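Local coordinates for Ice-binding protein isoform1a (Antarctomyces psychrotrophicus, PDB 7BWX) that probably binds ice crystals by engaging specific water molecules of the prism planes, as an antifreeze protein built on a right-handed beta-helix, at residues A148-N152 against T205-S209; V173-I179 against A190-A196. The protein carries 1 engineered substitution. One frame throughout, in Å; residues are numbered along the deposited sequence.

Contact 1: A148-N152 against T205-S209; sequences AKANN and TVQNS
Ser209, Asn151 and Gln207 carry most of this plain, partly water-mediated packing (303 Å²), where a type I turn between beta-helix strands 141-145 and 153-157 meets the extended tail after strand 203-205. Ala150 (phi/psi -54/-39) and Asn151 (-71/-6) occupy the turn's central positions, and Asn152 N donates a hydrogen bond to Lys149 O (2.9 Å). Gln207 CA lies 5.6 Å from Asn151 CA. Asn151 (chi1 t) gives a weak hydrogen bond from ND2 to Ser209 OG (3.3 Å); that hydroxyl (chi1 p) donates weakly to Asn152 OD1 (3.3 Å). Gln207 CG packs on Ala150 CB at 3.9 Å. Two waters bridge the segments: water 1 joins Asn151 N (2.9 Å) to Asn208 O (2.7 Å); water 2 accepts from Gln207 N (3.0 Å) and can donate to Asn151 OD1 (3.1 Å). Both weak bonds and poor order mark Ser209, the last modelled residue, as loosely held. Asn152 is backbone hydrogen-bonded to Trp126 in strand 126-130, and Ser209 touches Thr7.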
loop_
_atom_site.group_PDB
_atom_site.type_symbol
_atom_site.label_atom_id
_atom_site.label_comp_id
_atom_site.label_asym_id
_atom_site.label_seq_id
_atom_site.Cartn_x
_atom_site.Cartn_y
_atom_site.Cartn_z
ATOM N N ALA A 148 -1.126 17.378 -1.226
ATOM C CA ALA A 148 -1.375 15.929 -1.438
ATOM C C ALA A 148 -1.390 15.247 -0.073
ATOM O O ALA A 148 -0.526 15.536 0.739
ATOM C CB ALA A 148 -0.335 15.316 -2.309
ATOM N N LYS A 149 -2.304 14.307 0.130
ATOM C CA LYS A 149 -2.378 13.502 1.386
ATOM C C LYS A 149 -2.182 12.007 1.106
ATOM O O LYS A 149 -2.839 11.490 0.193
ATOM C CB LYS A 149 -3.758 13.696 2.000
ATOM C CG LYS A 149 -4.019 15.106 2.483
ATOM C CD LYS A 149 -5.051 15.123 3.535
ATOM C CE LYS A 149 -6.453 15.208 2.982
ATOM N NZ LYS A 149 -7.445 15.502 4.052
ATOM N N ALA A 150 -1.322 11.342 1.879
ATOM C CA ALA A 150 -1.007 9.898 1.721
ATOM C C ALA A 150 -2.292 9.076 1.750
ATOM O O ALA A 150 -2.430 8.106 0.970
ATOM C CB ALA A 150 -0.098 9.454 2.823
ATOM N N ASN A 151 -3.235 9.451 2.606
ATOM C CA ASN A 151 -4.454 8.640 2.784
ATOM C C ASN A 151 -5.344 8.738 1.542
ATOM O O ASN A 151 -6.309 7.996 1.490
ATOM C CB ASN A 151 -5.192 9.013 4.065
ATOM C CG ASN A 151 -6.047 7.880 4.574
ATOM O OD1 ASN A 151 -5.648 6.704 4.524
ATOM N ND2 ASN A 151 -7.267 8.231 4.951
ATOM N N ASN A 152 -5.018 9.589 0.561
ATOM C CA ASN A 152 -5.808 9.746 -0.687
ATOM C C ASN A 152 -5.056 9.150 -1.873
ATOM O O ASN A 152 -5.470 9.406 -3.029
ATOM C CB ASN A 152 -6.155 11.217 -0.969
ATOM C CG ASN A 152 -7.182 11.801 -0.017
ATOM O OD1 ASN A 152 -7.883 11.091 0.691
ATOM N ND2 ASN A 152 -7.329 13.111 -0.070
ATOM N N THR A 205 3.315 3.347 9.084
ATOM C CA THR A 205 2.492 4.265 9.876
ATOM C C THR A 205 1.211 4.617 9.133
ATOM O O THR A 205 1.254 5.358 8.128
ATOM C CB THR A 205 3.302 5.532 10.214
ATOM O OG1 THR A 205 4.492 5.112 10.869
ATOM C CG2 THR A 205 2.502 6.474 11.086
ATOM N N VAL A 206 0.087 4.241 9.697
ATOM C CA VAL A 206 -1.225 4.540 9.083
ATOM C C VAL A 206 -1.466 6.055 9.149
ATOM O O VAL A 206 -1.177 6.634 10.153
ATOM C CB VAL A 206 -2.335 3.713 9.755
ATOM C CG1 VAL A 206 -3.706 4.083 9.223
ATOM C CG2 VAL A 206 -2.063 2.229 9.570
ATOM N N GLN A 207 -2.019 6.625 8.095
ATOM C CA GLN A 207 -2.273 8.079 7.941
ATOM C C GLN A 207 -3.773 8.325 7.871
ATOM O O GLN A 207 -4.469 7.433 7.423
ATOM C CB GLN A 207 -1.622 8.585 6.648
ATOM C CG GLN A 207 -0.125 8.287 6.568
ATOM C CD GLN A 207 0.660 8.989 7.651
ATOM O OE1 GLN A 207 1.429 8.390 8.414
ATOM N NE2 GLN A 207 0.450 10.278 7.742
ATOM N N ASN A 208 -4.207 9.528 8.234
ATOM C CA ASN A 208 -5.619 9.999 8.169
ATOM C C ASN A 208 -5.754 11.207 7.218
ATOM O O ASN A 208 -4.706 11.801 6.844
ATOM C CB ASN A 208 -6.101 10.280 9.587
ATOM C CG ASN A 208 -5.893 9.057 10.458
ATOM O OD1 ASN A 208 -5.068 9.049 11.365
ATOM N ND2 ASN A 208 -6.605 7.991 10.153
ATOM N N SER A 209 -6.990 11.547 6.810
ATOM C CA SER A 209 -7.317 12.684 5.898
ATOM C C SER A 209 -8.671 13.304 6.294
ATOM O O SER A 209 -9.751 12.835 5.924
ATOM C CB SER A 209 -7.255 12.282 4.403
ATOM O OG SER A 209 -8.210 11.283 4.010
HETATM O O HOH W 1 -3.044 11.384 4.701
HETATM O O HOH W 2 -3.038 5.427 5.538
#

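Contact 2: V173-I179 against A190-A196; sequences VIANALI and ALLAGSA
Two successive coils of the right-handed beta-helix stack here in parallel, offset by 18 residues in the strands, slipping by one where Ala177 CA lies nearest Gly194 CA (4.4 Å) and restored at Leu178-Ala196. The axes of strands 173-175 and 190-192 approach to 4.9 Å at 11°. Val173 pairs with Leu191 (CA-CA 5.1 Å) and Ile174 with Leu192 (CA-CA 4.8 Å), through hydrogen bonds from Val173 N to Ala190 O (2.9 Å), Leu192 N to Val173 O (2.8 Å) and Ala175 N to Leu192 O (3.0 Å). On one face Val173 CG2 (chi1 t) meets Leu191 CD2 at 4.0 Å, as does Ile179 CG2 (Ile179 in mt) from beyond the corner. On the other, Ile174 CG1 lies 4.3 Å from Leu192 CD1, both residues being mt, and Ile174 touches Phe74 of helix 61-79. At the corner Ala177 (phi/psi -129/-119) and Ser195 (-125/-93) bend alike; Ser195 N hydrogen-bonds Ala177 O (3.2 Å) and Ile179 N hydrogen-bonds Ala196 O (3.1 Å). A CB on Gly194 would clash with Asn176 O, already 3.2 Å from Gly194 CA. Backbone hydrogen bonds thus fix the coil spacing, while stacked aliphatic side chains fill both faces.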
loop_
_atom_site.group_PDB
_atom_site.type_symbol
_atom_site.label_atom_id
_atom_site.label_comp_id
_atom_site.label_asym_id
_atom_site.label_seq_id
_atom_site.Cartn_x
_atom_site.Cartn_y
_atom_site.Cartn_z
ATOM N N VAL A 173 -1.451 0.494 -0.200
ATOM C CA VAL A 173 -1.066 -0.576 -1.115
ATOM C C VAL A 173 -2.131 -1.651 -0.936
ATOM O O VAL A 173 -2.162 -2.264 0.121
ATOM C CB VAL A 173 0.338 -1.108 -0.841
ATOM C CG1 VAL A 173 0.684 -2.204 -1.835
ATOM C CG2 VAL A 173 1.403 0.004 -0.862
ATOM N N ILE A 174 -2.943 -1.856 -1.968
ATOM C CA ILE A 174 -3.985 -2.911 -2.020
ATOM C C ILE A 174 -3.594 -3.879 -3.122
ATOM O O ILE A 174 -3.749 -3.577 -4.297
ATOM C CB ILE A 174 -5.367 -2.303 -2.205
ATOM C CG1 ILE A 174 -5.542 -1.058 -1.338
ATOM C CG2 ILE A 174 -6.394 -3.376 -1.910
ATOM C CD1 ILE A 174 -6.946 -0.452 -1.440
ATOM N N ALA A 175 -2.908 -4.932 -2.739
ATOM C CA ALA A 175 -2.393 -5.924 -3.689
ATOM C C ALA A 175 -3.341 -7.124 -3.782
ATOM O O ALA A 175 -3.839 -7.582 -2.764
ATOM C CB ALA A 175 -1.041 -6.376 -3.245
ATOM N N ASN A 176 -3.446 -7.691 -4.971
ATOM C CA ASN A 176 -4.255 -8.900 -5.223
ATOM C C ASN A 176 -3.637 -10.085 -4.499
ATOM O O ASN A 176 -4.381 -10.912 -3.971
ATOM C CB ASN A 176 -4.310 -9.172 -6.699
ATOM C CG ASN A 176 -5.318 -10.248 -7.026
ATOM O OD1 ASN A 176 -6.489 -10.046 -6.765
ATOM N ND2 ASN A 176 -4.837 -11.367 -7.553
ATOM N N ALA A 177 -2.315 -10.139 -4.429
ATOM C CA ALA A 177 -1.578 -11.276 -3.849
ATOM C C ALA A 177 -0.558 -10.752 -2.809
ATOM O O ALA A 177 -0.995 -10.191 -1.811
ATOM C CB ALA A 177 -0.972 -12.050 -4.966
ATOM N N LEU A 178 0.729 -10.978 -3.011
ATOM C CA LEU A 178 1.759 -10.828 -1.958
ATOM C C LEU A 178 2.158 -9.358 -1.844
ATOM O O LEU A 178 2.211 -8.687 -2.897
ATOM C CB LEU A 178 2.990 -11.637 -2.351
ATOM C CG LEU A 178 4.086 -11.725 -1.287
ATOM C CD1 LEU A 178 3.594 -12.616 -0.153
ATOM C CD2 LEU A 178 5.380 -12.306 -1.870
ATOM N N ILE A 179 2.464 -8.907 -0.618
ATOM C CA ILE A 179 3.215 -7.636 -0.418
ATOM C C ILE A 179 4.469 -7.998 0.330
ATOM O O ILE A 179 4.352 -8.514 1.432
ATOM C CB ILE A 179 2.417 -6.537 0.285
ATOM C CG1 ILE A 179 1.168 -6.183 -0.489
ATOM C CG2 ILE A 179 3.283 -5.279 0.480
ATOM C CD1 ILE A 179 0.239 -5.255 0.222
ATOM N N ALA A 190 -0.466 1.950 4.256
ATOM C CA ALA A 190 -0.954 0.628 4.702
ATOM C C ALA A 190 -0.593 -0.432 3.682
ATOM O O ALA A 190 -0.460 -0.085 2.506
ATOM C CB ALA A 190 -2.433 0.714 4.927
ATOM N N LEU A 191 -0.401 -1.665 4.151
ATOM C CA LEU A 191 -0.111 -2.838 3.316
ATOM C C LEU A 191 -1.290 -3.813 3.424
ATOM O O LEU A 191 -1.404 -4.474 4.473
ATOM C CB LEU A 191 1.207 -3.480 3.763
ATOM C CG LEU A 191 2.400 -2.527 3.799
ATOM C CD1 LEU A 191 3.624 -3.250 4.264
ATOM C CD2 LEU A 191 2.655 -1.845 2.472
ATOM N N LEU A 192 -2.183 -3.819 2.417
ATOM C CA LEU A 192 -3.423 -4.628 2.429
ATOM C C LEU A 192 -3.311 -5.691 1.337
ATOM O O LEU A 192 -3.531 -5.389 0.126
ATOM C CB LEU A 192 -4.616 -3.689 2.209
ATOM C CG LEU A 192 -4.719 -2.487 3.134
ATOM C CD1 LEU A 192 -5.969 -1.710 2.841
ATOM C CD2 LEU A 192 -4.719 -2.862 4.602
ATOM N N ALA A 193 -2.867 -6.878 1.730
ATOM C CA ALA A 193 -2.475 -7.975 0.824
ATOM C C ALA A 193 -3.643 -8.928 0.617
ATOM O O ALA A 193 -4.497 -9.012 1.516
ATOM C CB ALA A 193 -1.301 -8.740 1.339
ATOM N N GLY A 194 -3.662 -9.587 -0.532
ATOM C CA GLY A 194 -4.653 -10.633 -0.816
ATOM C C GLY A 194 -4.130 -12.011 -0.427
ATOM O O GLY A 194 -4.919 -12.967 -0.448
ATOM N N SER A 195 -2.834 -12.150 -0.141
ATOM C CA SER A 195 -2.237 -13.435 0.317
ATOM C C SER A 195 -1.490 -13.231 1.641
ATOM O O SER A 195 -2.131 -13.361 2.695
ATOM C CB SER A 195 -1.377 -14.069 -0.772
ATOM O OG SER A 195 -0.285 -13.236 -1.174
ATOM N N ALA A 196 -0.182 -12.964 1.592
ATOM C CA ALA A 196 0.662 -12.750 2.778
ATOM C C ALA A 196 1.342 -11.383 2.673
ATOM O O ALA A 196 1.408 -10.811 1.574
ATOM C CB ALA A 196 1.668 -13.857 2.949
#

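Going from the N terminus, helix 61-79 precedes all four segments and lies along the strand face that bears Ile174. The chain then reaches the turn at 148-152, enters strand 153-157, and comes one coil later to 173-179. After another coil it reaches 190-196, where contact 2 closes a short loop with 10 residues between its segments. Only past strand 203-205 does the tail 205-209 return to 148-152, so contact 1 closes a wider loop of 52 intervening residues that contains contact 2 entirely. Their centres are 18 Å apart and their nearest atoms about 5 Å, without touching. Contact 2 joins neighbouring coils, whereas contact 1 brings the modelled C-terminal tail back to an earlier coil.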